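Local coordinates for protein fimbrial structural subunit (Actinomyces naeslundii, PDB 3QDH) that forms the shaft of type 2 fimbriae and probably mediates adhesion to streptococci and host cells in oral biofilms, here as its C-terminal domains, at residues K38-Y43 with V130-P135; A123-D128 with N147-N152. All coordinates share one frame; numbering follows the deposited sequence.

Contact 1. Residues K38-Y43 with V130-P135; sequences KSFYKY and VYAEQP
The F40 ring lies against P135, whose CA sits over the ring centre, 3.8 Å from the centroid and 7° off the normal. P135 CB slides toward the rim, 3.6 Å from F40 CE1. With CG anti to the carbonyl carbon (chi1 -55°), F40 runs alongside the proline and turns its edge to A132, whose O lies in the ring plane, 3.4 Å from F40 CE2, and whose CB touches CD2. K38 reaches across to Y131 and E133. Its CB rests on one face of the Y131 ring, offset toward the rim, a CH-pi contact of 3.9 Å to the centroid. Bent at chi2 (-71°), the lysine chain then carries NZ to E133 O, a 3.2 Å hydrogen bond in which the donor stands above the carbonyl plane. NZ also makes a long salt bridge to E133 OE1, while E133 OE2 takes a weak bond from Y131 OH. The backbones form an antiparallel ladder: F40 and V130, on one face, are a hydrogen-bonded pair through both N-H groups; S39 and Y131, on the other, the adjoining non-hydrogen-bonded pair. A132 N extends it with a nearly straight 2.9 Å bond to K38 O. Beyond F40, the extended K42 chain crosses V130 at about a right angle, CE packing on V130 CB, NZ continuing to a salt bridge with D128 OD2. This surface contact joins the start of strand 39-49 to the end of strand 118-131 in the N2-type domain; K96 of helix 89-96 makes a cation-pi contact with F40, and Y41 packs on L92 and I95 of that helix.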
ATOM      1  N   LYS A  38     -13.928   5.127 -37.184  1.00 21.00           N
ATOM      2  CA  LYS A  38     -14.279   6.549 -37.043  1.00 20.76           C
ATOM      3  C   LYS A  38     -14.812   6.913 -35.648  1.00 19.88           C
ATOM      4  O   LYS A  38     -15.524   7.908 -35.485  1.00 19.90           O
ATOM      5  CB  LYS A  38     -15.290   6.973 -38.130  1.00 21.17           C
ATOM      6  CG  LYS A  38     -14.752   6.937 -39.569  1.00 24.28           C
ATOM      7  CD  LYS A  38     -13.734   8.055 -39.809  1.00 29.68           C
ATOM      8  CE  LYS A  38     -13.490   8.298 -41.298  1.00 32.37           C
ATOM      9  NZ  LYS A  38     -12.337   9.236 -41.514  1.00 33.58           N
ATOM     10  N   SER A  39     -14.468   6.103 -34.649  1.00 18.30           N
ATOM     11  CA  SER A  39     -14.811   6.394 -33.256  1.00 17.20           C
ATOM     12  C   SER A  39     -13.540   6.826 -32.524  1.00 16.08           C
ATOM     13  O   SER A  39     -12.508   6.148 -32.607  1.00 15.10           O
ATOM     14  CB  SER A  39     -15.442   5.151 -32.605  1.00 17.48           C
ATOM     15  OG  SER A  39     -15.586   5.316 -31.205  1.00 20.59           O
ATOM     16  N   PHE A  40     -13.606   7.958 -31.822  1.00 14.22           N
ATOM     17  CA  PHE A  40     -12.436   8.510 -31.140  1.00 13.63           C
ATOM     18  C   PHE A  40     -12.719   8.811 -29.684  1.00 13.23           C
ATOM     19  O   PHE A  40     -13.853   9.118 -29.336  1.00 13.01           O
ATOM     20  CB  PHE A  40     -11.987   9.810 -31.818  1.00 13.91           C
ATOM     21  CG  PHE A  40     -11.724   9.661 -33.286  1.00 14.98           C
ATOM     22  CD1 PHE A  40     -10.454   9.332 -33.745  1.00 17.07           C
ATOM     23  CD2 PHE A  40     -12.751   9.837 -34.204  1.00 17.31           C
ATOM     24  CE1 PHE A  40     -10.202   9.184 -35.117  1.00 18.12           C
ATOM     25  CE2 PHE A  40     -12.518   9.687 -35.578  1.00 18.52           C
ATOM     26  CZ  PHE A  40     -11.238   9.362 -36.031  1.00 18.51           C
ATOM     27  N   TYR A  41     -11.686   8.725 -28.842  1.00 12.40           N
ATOM     28  CA  TYR A  41     -11.783   9.186 -27.447  1.00 12.21           C
ATOM     29  C   TYR A  41     -11.918  10.704 -27.338  1.00 12.08           C
ATOM     30  O   TYR A  41     -11.146  11.453 -27.941  1.00 11.63           O
ATOM     31  CB  TYR A  41     -10.570   8.752 -26.619  1.00 11.91           C
ATOM     32  CG  TYR A  41     -10.506   7.256 -26.412  1.00 12.41           C
ATOM     33  CD1 TYR A  41     -11.389   6.611 -25.542  1.00 12.05           C
ATOM     34  CD2 TYR A  41      -9.563   6.485 -27.098  1.00 14.03           C
ATOM     35  CE1 TYR A  41     -11.330   5.220 -25.358  1.00 14.41           C
ATOM     36  CE2 TYR A  41      -9.488   5.104 -26.913  1.00 14.97           C
ATOM     37  CZ  TYR A  41     -10.376   4.482 -26.051  1.00 13.76           C
ATOM     38  OH  TYR A  41     -10.296   3.121 -25.907  1.00 14.44           O
ATOM     39  N   LYS A  42     -12.899  11.137 -26.549  1.00 12.12           N
ATOM     40  CA  LYS A  42     -12.979  12.527 -26.101  1.00 12.32           C
ATOM     41  C   LYS A  42     -12.016  12.680 -24.940  1.00 11.81           C
ATOM     42  O   LYS A  42     -11.387  13.734 -24.757  1.00 10.84           O
ATOM     43  CB  LYS A  42     -14.394  12.861 -25.623  1.00 13.12           C
ATOM     44  CG  LYS A  42     -15.493  12.820 -26.694  1.00 15.64           C
ATOM     45  CD  LYS A  42     -16.828  13.148 -26.006  1.00 20.21           C
ATOM     46  CE  LYS A  42     -18.014  12.643 -26.778  1.00 23.37           C
ATOM     47  NZ  LYS A  42     -19.286  12.907 -26.033  1.00 25.45           N
ATOM     48  N   TYR A  43     -11.909  11.617 -24.141  1.00 10.94           N
ATOM     49  CA  TYR A  43     -10.986  11.589 -23.021  1.00 11.12           C
ATOM     50  C   TYR A  43     -10.855  10.162 -22.500  1.00 10.30           C
ATOM     51  O   TYR A  43     -11.654   9.301 -22.842  1.00 11.23           O
ATOM     52  CB  TYR A  43     -11.432  12.551 -21.880  1.00 10.84           C
ATOM     53  CG  TYR A  43     -12.871  12.348 -21.456  1.00 11.15           C
ATOM     54  CD1 TYR A  43     -13.218  11.369 -20.518  1.00 11.77           C
ATOM     55  CD2 TYR A  43     -13.891  13.146 -21.997  1.00 11.69           C
ATOM     56  CE1 TYR A  43     -14.575  11.162 -20.168  1.00 13.11           C
ATOM     57  CE2 TYR A  43     -15.231  12.962 -21.648  1.00 12.42           C
ATOM     58  CZ  TYR A  43     -15.563  11.974 -20.736  1.00 13.79           C
ATOM     59  OH  TYR A  43     -16.885  11.811 -20.392  1.00 14.03           O
ATOM     60  N   VAL A 130     -16.702   9.288 -29.418  1.00 16.13           N
ATOM     61  CA  VAL A 130     -17.652   9.953 -30.320  1.00 17.26           C
ATOM     62  C   VAL A 130     -17.333   9.544 -31.762  1.00 18.33           C
ATOM     63  O   VAL A 130     -16.155   9.382 -32.113  1.00 18.05           O
ATOM     64  CB  VAL A 130     -17.580  11.501 -30.141  1.00 17.17           C
ATOM     65  CG1 VAL A 130     -16.184  12.056 -30.551  1.00 16.98           C
ATOM     66  CG2 VAL A 130     -18.716  12.218 -30.898  1.00 15.97           C
ATOM     67  N   TYR A 131     -18.365   9.335 -32.577  1.00 19.88           N
ATOM     68  CA  TYR A 131     -18.177   9.141 -34.015  1.00 22.22           C
ATOM     69  C   TYR A 131     -17.871  10.499 -34.641  1.00 23.10           C
ATOM     70  O   TYR A 131     -18.564  11.488 -34.379  1.00 21.90           O
ATOM     71  CB  TYR A 131     -19.418   8.510 -34.670  1.00 22.90           C
ATOM     72  CG  TYR A 131     -19.228   8.093 -36.124  1.00 26.98           C
ATOM     73  CD1 TYR A 131     -19.345   9.021 -37.164  1.00 30.47           C
ATOM     74  CD2 TYR A 131     -18.942   6.773 -36.454  1.00 30.39           C
ATOM     75  CE1 TYR A 131     -19.171   8.638 -38.498  1.00 32.76           C
ATOM     76  CE2 TYR A 131     -18.771   6.378 -37.786  1.00 32.88           C
ATOM     77  CZ  TYR A 131     -18.885   7.316 -38.797  1.00 34.17           C
ATOM     78  OH  TYR A 131     -18.712   6.928 -40.113  1.00 36.82           O
ATOM     79  N   ALA A 132     -16.806  10.554 -35.429  1.00 24.61           N
ATOM     80  CA  ALA A 132     -16.453  11.772 -36.141  1.00 26.63           C
ATOM     81  C   ALA A 132     -15.822  11.442 -37.492  1.00 28.36           C
ATOM     82  O   ALA A 132     -15.109  10.447 -37.633  1.00 27.94           O
ATOM     83  CB  ALA A 132     -15.520  12.639 -35.304  1.00 26.05           C
ATOM     84  N   GLU A 133     -16.104  12.275 -38.490  1.00 30.63           N
ATOM     85  CA  GLU A 133     -15.449  12.125 -39.790  1.00 32.77           C
ATOM     86  C   GLU A 133     -14.015  12.636 -39.722  1.00 33.38           C
ATOM     87  O   GLU A 133     -13.144  12.174 -40.462  1.00 34.21           O
ATOM     88  CB  GLU A 133     -16.247  12.810 -40.902  1.00 32.95           C
ATOM     89  CG  GLU A 133     -17.374  11.946 -41.464  1.00 35.44           C
ATOM     90  CD  GLU A 133     -16.891  10.594 -41.998  1.00 38.73           C
ATOM     91  OE1 GLU A 133     -15.795  10.531 -42.604  1.00 40.84           O
ATOM     92  OE2 GLU A 133     -17.618   9.590 -41.816  1.00 39.96           O
ATOM     93  N   GLN A 134     -13.774  13.578 -38.816  1.00 34.31           N
ATOM     94  CA  GLN A 134     -12.426  14.049 -38.519  1.00 34.84           C
ATOM     95  C   GLN A 134     -12.121  13.890 -37.027  1.00 34.50           C
ATOM     96  O   GLN A 134     -12.962  14.217 -36.188  1.00 34.66           O
ATOM     97  CB  GLN A 134     -12.256  15.514 -38.948  1.00 35.47           C
ATOM     98  CG  GLN A 134     -12.186  15.729 -40.466  1.00 37.39           C
ATOM     99  CD  GLN A 134     -10.843  15.319 -41.077  1.00 40.28           C
ATOM    100  OE1 GLN A 134      -9.775  15.574 -40.508  1.00 41.64           O
ATOM    101  NE2 GLN A 134     -10.896  14.687 -42.247  1.00 40.79           N
ATOM    102  N   PRO A 135     -10.916  13.386 -36.694  1.00 33.90           N
ATOM    103  CA  PRO A 135     -10.465  13.144 -35.312  1.00 33.02           C
ATOM    104  C   PRO A 135     -10.450  14.398 -34.420  1.00 32.19           C
ATOM    105  O   PRO A 135      -9.744  15.361 -34.730  1.00 32.22           O
ATOM    106  CB  PRO A 135      -9.038  12.603 -35.496  1.00 33.25           C
ATOM    107  CG  PRO A 135      -8.644  12.989 -36.895  1.00 33.70           C
ATOM    108  CD  PRO A 135      -9.911  12.939 -37.677  1.00 34.03           C
TER

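Contact 2. Residues A123-D128 with N147-N152; sequences AQVISD and NPPTSN
Q124 and T150 run alongside each other in the same direction, so the extended glutamine brings its amide to the threonine hydroxyl. Q124 NE2 donates to T150 OG1 over 3.1 Å, with the acceptor close to the amide plane. T150 OG1 in turn donates to P148 O, a 2.8 Å bond that fixes the hydroxyl's rotation. The Q124 side chain crosses that of P148 obliquely, NE2 coming within 3.3 Å of P148 CG. I126 runs alongside P148 and presses CD1 on its CB at 3.5 Å, tight for two carbons. V125 instead crosses P149 obliquely, CG1 meeting P149 CB. S151 holds OG between its backbone N and carbonyl carbon (chi1 75°), where it accepts a 3.0 Å bond from A123 N and donates to N152 O. Two main-chain bonds complete the pairing: S151 N to A123 O, nearly along the C=O axis, and V125 N to P149 O. The other edge of strand 118-131 bonds to strand 39-49, with Q124 paired to R47 and I126 to Q45. A proline-rich connector, in the loop leading from strand 118-131 into strand 154-165, thus runs roughly antiparallel along a sheet strand through a single bridge, Q124 with T150, an edge addition consistent with the CnaA-type Ig-like fold.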
ATOM      1  N   ALA A 123     -10.878   1.989  -7.891  1.00 15.97           N
ATOM      2  CA  ALA A 123     -10.471   2.939  -8.923  1.00 15.49           C
ATOM      3  C   ALA A 123     -11.553   2.969  -9.986  1.00 15.57           C
ATOM      4  O   ALA A 123     -12.404   2.069 -10.045  1.00 15.75           O
ATOM      5  CB  ALA A 123      -9.117   2.536  -9.526  1.00 15.36           C
ATOM      6  N   GLN A 124     -11.532   4.007 -10.818  1.00 14.68           N
ATOM      7  CA  GLN A 124     -12.509   4.148 -11.879  1.00 14.77           C
ATOM      8  C   GLN A 124     -11.827   4.454 -13.212  1.00 13.97           C
ATOM      9  O   GLN A 124     -10.703   4.946 -13.231  1.00 14.39           O
ATOM     10  CB  GLN A 124     -13.473   5.278 -11.529  1.00 14.49           C
ATOM     11  CG  GLN A 124     -14.420   4.916 -10.391  1.00 17.53           C
ATOM     12  CD  GLN A 124     -15.308   6.052  -9.981  1.00 21.04           C
ATOM     13  OE1 GLN A 124     -14.903   7.217  -9.991  1.00 24.53           O
ATOM     14  NE2 GLN A 124     -16.540   5.720  -9.594  1.00 23.01           N
ATOM     15  N   VAL A 125     -12.502   4.144 -14.312  1.00 13.90           N
ATOM     16  CA  VAL A 125     -12.082   4.627 -15.621  1.00 13.57           C
ATOM     17  C   VAL A 125     -13.149   5.594 -16.121  1.00 13.39           C
ATOM     18  O   VAL A 125     -14.337   5.255 -16.194  1.00 13.69           O
ATOM     19  CB  VAL A 125     -11.727   3.486 -16.627  1.00 14.02           C
ATOM     20  CG1 VAL A 125     -12.864   2.483 -16.778  1.00 15.16           C
ATOM     21  CG2 VAL A 125     -11.333   4.061 -17.994  1.00 13.51           C
ATOM     22  N   ILE A 126     -12.718   6.817 -16.399  1.00 12.98           N
ATOM     23  CA  ILE A 126     -13.589   7.879 -16.891  1.00 13.49           C
ATOM     24  C   ILE A 126     -13.194   8.104 -18.342  1.00 13.08           C
ATOM     25  O   ILE A 126     -12.150   8.689 -18.622  1.00 12.24           O
ATOM     26  CB  ILE A 126     -13.406   9.206 -16.071  1.00 13.59           C
ATOM     27  CG1 ILE A 126     -13.430   8.953 -14.543  1.00 14.93           C
ATOM     28  CG2 ILE A 126     -14.400  10.295 -16.511  1.00 14.96           C
ATOM     29  CD1 ILE A 126     -14.538   8.092 -14.050  1.00 15.38           C
ATOM     30  N   SER A 127     -14.008   7.597 -19.259  1.00 13.04           N
ATOM     31  CA  SER A 127     -13.717   7.744 -20.683  0.50 13.28           C
ATOM     32  C   SER A 127     -14.997   7.853 -21.502  1.00 13.60           C
ATOM     33  O   SER A 127     -16.079   7.470 -21.048  1.00 13.75           O
ATOM     34  CB  SER A 127     -12.810   6.617 -21.202  0.50 13.09           C
ATOM     35  OG  SER A 127     -13.427   5.345 -21.110  0.50 12.41           O
ATOM     36  N   ASP A 128     -14.865   8.419 -22.695  1.00 13.70           N
ATOM     37  CA  ASP A 128     -15.993   8.540 -23.604  1.00 14.43           C
ATOM     38  C   ASP A 128     -15.465   8.618 -25.025  1.00 13.87           C
ATOM     39  O   ASP A 128     -14.325   9.035 -25.251  1.00 13.54           O
ATOM     40  CB  ASP A 128     -16.809   9.785 -23.241  1.00 14.83           C
ATOM     41  CG  ASP A 128     -18.238   9.737 -23.768  1.00 16.07           C
ATOM     42  OD1 ASP A 128     -18.742   8.653 -24.168  1.00 17.44           O
ATOM     43  OD2 ASP A 128     -18.859  10.814 -23.762  1.00 19.92           O
ATOM     44  N   ASN A 147     -22.186   7.208 -12.046  1.00 24.02           N
ATOM     45  CA  ASN A 147     -21.900   5.769 -12.044  1.00 23.23           C
ATOM     46  C   ASN A 147     -20.912   5.287 -13.141  1.00 22.09           C
ATOM     47  O   ASN A 147     -21.266   4.465 -13.981  1.00 21.63           O
ATOM     48  CB  ASN A 147     -23.234   4.993 -12.107  1.00 24.23           C
ATOM     49  CG  ASN A 147     -23.082   3.507 -11.793  1.00 26.86           C
ATOM     50  OD1 ASN A 147     -23.335   2.651 -12.645  1.00 32.07           O
ATOM     51  ND2 ASN A 147     -22.682   3.196 -10.571  1.00 29.77           N
ATOM     52  N   PRO A 148     -19.669   5.806 -13.144  1.00 20.97           N
ATOM     53  CA  PRO A 148     -18.698   5.326 -14.137  1.00 20.29           C
ATOM     54  C   PRO A 148     -18.218   3.904 -13.820  1.00 19.26           C
ATOM     55  O   PRO A 148     -18.412   3.444 -12.686  1.00 18.46           O
ATOM     56  CB  PRO A 148     -17.541   6.317 -13.990  1.00 20.88           C
ATOM     57  CG  PRO A 148     -17.599   6.751 -12.579  1.00 20.76           C
ATOM     58  CD  PRO A 148     -19.058   6.757 -12.194  1.00 20.98           C
ATOM     59  N   PRO A 149     -17.611   3.207 -14.806  1.00 18.64           N
ATOM     60  CA  PRO A 149     -17.034   1.889 -14.543  1.00 17.85           C
ATOM     61  C   PRO A 149     -16.073   1.949 -13.354  1.00 17.09           C
ATOM     62  O   PRO A 149     -15.205   2.828 -13.296  1.00 16.06           O
ATOM     63  CB  PRO A 149     -16.267   1.572 -15.827  1.00 17.92           C
ATOM     64  CG  PRO A 149     -16.940   2.358 -16.882  1.00 19.02           C
ATOM     65  CD  PRO A 149     -17.401   3.622 -16.211  1.00 19.00           C
ATOM     66  N   THR A 150     -16.245   1.016 -12.418  1.00 16.24           N
ATOM     67  CA  THR A 150     -15.527   1.035 -11.154  1.00 15.70           C
ATOM     68  C   THR A 150     -14.934  -0.354 -10.893  1.00 15.50           C
ATOM     69  O   THR A 150     -15.551  -1.372 -11.237  1.00 15.26           O
ATOM     70  CB  THR A 150     -16.480   1.453  -9.998  1.00 16.24           C
ATOM     71  OG1 THR A 150     -17.086   2.712 -10.306  1.00 16.76           O
ATOM     72  CG2 THR A 150     -15.742   1.567  -8.666  1.00 16.07           C
ATOM     73  N   SER A 151     -13.739  -0.396 -10.299  1.00 14.92           N
ATOM     74  CA  SER A 151     -13.072  -1.664 -10.050  1.00 14.86           C
ATOM     75  C   SER A 151     -13.673  -2.417  -8.866  1.00 15.18           C
ATOM     76  O   SER A 151     -14.406  -1.844  -8.047  1.00 14.69           O
ATOM     77  CB  SER A 151     -11.574  -1.454  -9.784  1.00 14.90           C
ATOM     78  OG  SER A 151     -11.346  -0.923  -8.486  1.00 13.70           O
ATOM     79  N   ASN A 152     -13.310  -3.694  -8.793  1.00 16.43           N
ATOM     80  CA  ASN A 152     -13.333  -4.473  -7.558  1.00 17.03           C
ATOM     81  C   ASN A 152     -12.678  -3.680  -6.414  1.00 17.31           C
ATOM     82  O   ASN A 152     -11.784  -2.847  -6.643  1.00 16.50           O
ATOM     83  CB  ASN A 152     -12.590  -5.803  -7.782  1.00 17.10           C
ATOM     84  CG  ASN A 152     -11.108  -5.607  -8.105  1.00 18.04           C
ATOM     85  OD1 ASN A 152     -10.738  -5.125  -9.190  1.00 18.79           O
ATOM     86  ND2 ASN A 152     -10.248  -5.977  -7.159  1.00 17.56           N
TER

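Overall arrangement
Contacts 1 and 2 use successive parts of strand 118-131, their centres 20 Å apart, and the pairing of that strand with strand 39-49 continues from one to the other. Their segments alternate along the chain, and they meet at the K42 NZ to D128 OD2 salt bridge, 3.1 Å long. Beside it Y43 packs on the strand, its CD1 3.5 Å from I126 O and its OH 3.5 Å from D128 CB. The centre of contact 1 lies about 37 Å, and that of contact 2 about 21 Å, from the centre of the chain, so contact 1 is the more peripheral. Both lie away from the zinc site of D70, D73 and E90.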